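Local coordinates for protein putative alpha-L-fucosidase (Bacteroides thetaiotaomicron VPI-5482, PDB 3GZA) that probably removes alpha-L-fucose residues from glycans, as a putative exported alpha-L-fucosidase of glycosyl hydrolase family 29, at residues M22-H27 and L315-D320. Residues are numbered along the deposited sequence; the frame is centred on the assembly and turned at random.
With EDO (1,2-ethanediol), chain D.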
loop_
_atom_site.group_PDB
_atom_site.type_symbol
_atom_site.label_atom_id
_atom_site.label_comp_id
_atom_site.label_asym_id
_atom_site.label_seq_id
_atom_site.Cartn_x
_atom_site.Cartn_y
_atom_site.Cartn_z
HETATM N N MSE A 22 11.956 -11.838 32.451
HETATM C CA MSE A 22 11.273 -10.615 32.111
HETATM C C MSE A 22 11.721 -10.123 30.757
HETATM O O MSE A 22 12.902 -10.289 30.380
HETATM C CB MSE A 22 11.624 -9.542 33.092
HETATM C CG MSE A 22 11.099 -9.709 34.442
HETATM SE SE MSE A 22 11.628 -8.197 35.590
HETATM C CE MSE A 22 10.621 -6.859 34.593
ATOM N N GLY A 23 10.782 -9.515 30.061
ATOM C CA GLY A 23 11.044 -8.867 28.782
ATOM C C GLY A 23 10.107 -7.702 28.564
ATOM O O GLY A 23 9.222 -7.465 29.377
ATOM N N ALA A 24 10.300 -6.995 27.451
ATOM C CA ALA A 24 9.458 -5.870 27.101
ATOM C C ALA A 24 8.965 -5.976 25.669
ATOM O O ALA A 24 9.671 -6.476 24.782
ATOM C CB ALA A 24 10.230 -4.548 27.259
ATOM N N VAL A 25 7.757 -5.489 25.435
ATOM C CA VAL A 25 7.212 -5.340 24.074
ATOM C C VAL A 25 6.936 -3.802 23.895
ATOM O O VAL A 25 6.381 -3.114 24.764
ATOM C CB VAL A 25 5.967 -6.201 23.774
ATOM C CG1 VAL A 25 4.794 -5.819 24.691
ATOM C CG2 VAL A 25 5.611 -6.105 22.266
ATOM N N PHE A 26 7.368 -3.265 22.758
ATOM C CA PHE A 26 7.212 -1.885 22.389
ATOM C C PHE A 26 6.223 -1.807 21.239
ATOM O O PHE A 26 6.515 -2.365 20.175
ATOM C CB PHE A 26 8.554 -1.271 21.925
ATOM C CG PHE A 26 9.621 -1.220 22.991
ATOM C CD1 PHE A 26 10.392 -2.353 23.267
ATOM C CD2 PHE A 26 9.788 -0.094 23.757
ATOM C CE1 PHE A 26 11.363 -2.282 24.290
ATOM C CE2 PHE A 26 10.757 -0.037 24.708
ATOM C CZ PHE A 26 11.542 -1.152 24.983
ATOM N N HIS A 27 5.054 -1.219 21.484
ATOM C CA HIS A 27 4.044 -0.988 20.465
ATOM C C HIS A 27 4.231 0.399 19.852
ATOM O O HIS A 27 4.354 1.389 20.575
ATOM C CB HIS A 27 2.632 -1.110 21.038
ATOM C CG HIS A 27 2.207 -2.515 21.337
ATOM N ND1 HIS A 27 2.668 -3.239 22.424
ATOM C CD2 HIS A 27 1.357 -3.322 20.682
ATOM C CE1 HIS A 27 2.105 -4.439 22.408
ATOM N NE2 HIS A 27 1.299 -4.512 21.363
ATOM N N LEU A 315 6.465 -6.720 29.838
ATOM C CA LEU A 315 5.934 -5.407 30.054
ATOM C C LEU A 315 5.704 -4.650 28.752
ATOM O O LEU A 315 6.614 -4.586 27.911
ATOM C CB LEU A 315 6.913 -4.594 30.926
ATOM C CG LEU A 315 7.243 -5.088 32.342
ATOM C CD1 LEU A 315 8.378 -4.245 32.940
ATOM C CD2 LEU A 315 5.997 -5.065 33.238
ATOM N N GLY A 316 4.539 -4.026 28.613
ATOM C CA GLY A 316 4.239 -3.202 27.434
ATOM C C GLY A 316 4.649 -1.770 27.629
ATOM O O GLY A 316 4.080 -1.004 28.475
ATOM N N LEU A 317 5.648 -1.402 26.848
ATOM C CA LEU A 317 6.213 -0.064 26.915
ATOM C C LEU A 317 5.811 0.745 25.683
ATOM O O LEU A 317 5.594 0.216 24.597
ATOM C CB LEU A 317 7.728 -0.159 27.047
ATOM C CG LEU A 317 8.228 -1.007 28.220
ATOM C CD1 LEU A 317 9.760 -0.917 28.344
ATOM C CD2 LEU A 317 7.474 -0.692 29.566
ATOM N N THR A 318 5.806 2.064 25.859
ATOM C CA THR A 318 5.172 2.972 24.860
ATOM C C THR A 318 6.039 4.149 24.434
ATOM O O THR A 318 5.979 5.251 25.070
ATOM C CB THR A 318 3.851 3.508 25.412
ATOM O OG1 THR A 318 4.047 4.281 26.601
ATOM C CG2 THR A 318 2.902 2.377 25.752
ATOM N N PRO A 319 6.794 3.972 23.343
ATOM C CA PRO A 319 7.556 5.159 22.854
ATOM C C PRO A 319 6.563 6.225 22.406
ATOM O O PRO A 319 5.496 5.940 21.892
ATOM C CB PRO A 319 8.354 4.605 21.700
ATOM C CG PRO A 319 8.402 3.109 21.951
ATOM C CD PRO A 319 7.123 2.773 22.574
ATOM N N ASP A 320 6.963 7.456 22.624
ATOM C CA ASP A 320 6.116 8.634 22.386
ATOM C C ASP A 320 6.318 9.230 20.995
ATOM O O ASP A 320 7.100 8.720 20.194
ATOM C CB ASP A 320 6.304 9.627 23.549
ATOM C CG ASP A 320 7.642 10.393 23.544
ATOM O OD1 ASP A 320 8.352 10.424 22.506
ATOM O OD2 ASP A 320 8.019 10.893 24.623
HETATM C C1 EDO D . -0.906 -6.384 22.810
HETATM O O1 EDO D . -0.563 -6.506 21.425
HETATM C C2 EDO D . -0.245 -7.548 23.476
HETATM O O2 EDO D . -0.960 -8.714 23.118
HETATM O O HOH W 1 3.455 -1.784 24.608
HETATM O O HOH W 2 3.668 3.809 21.769
#
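Phe-26 and Leu-317 sit level on adjacent parallel strands, their side chains lying side by side and pointing the same way. The phenyl ring presents CZ to Leu-317 CD1 at 3.8 Å, while CD2 and CE2 rest against Leu-317 CB. Pro-319 comes to the ring's edge near its plane, CG 3.9 Å from Phe-26 CD2. Leu-317 CD1 also reaches back to Ala-24 CB, and at the strand's start the selenomethionine Met-22, its chain bent at chi3 (65°), brings CE within 3.8 Å of Leu-315 CD1.

Beneath these apolar contacts runs a parallel ladder: Leu-315 N donates to Gly-23 O, Val-25 N to Leu-315 O, and Leu-317 N to Val-25 O at 2.8 Å. A longer, weak bond from His-27 N to Leu-317 O ends it. Here the (beta/alpha)8-type barrel of the family closes, its first strand, 22-26, meeting its last, 312-317. Ala-24, Phe-26, Leu-315 and Leu-317 face the outer layer, where helix 61-69 and helix 327-344 pack on them, and Trp-64 meets the Phe-26 ring. An alanine in place of Phe-26 would probably open a gap between Leu-317, Pro-319 and Trp-64, leaving Leu-317 CD1 and Pro-319 CG without the phenyl ring they rest on.

Val-25 takes the opposite face, its CG1 3.8 Å from Gly-316 CA. At the C-terminal end of the strands a water links His-27 ND1 to Leu-317 O, and just beyond it a second donates to both His-27 O and Pro-319 O. His-27 NE2 is hydrogen-bonded to O1 of a bound 1,2-ethanediol at 2.7 Å, and the rings of Tyr-128, His-82, Trp-283 and Phe-284 gather round the imidazole.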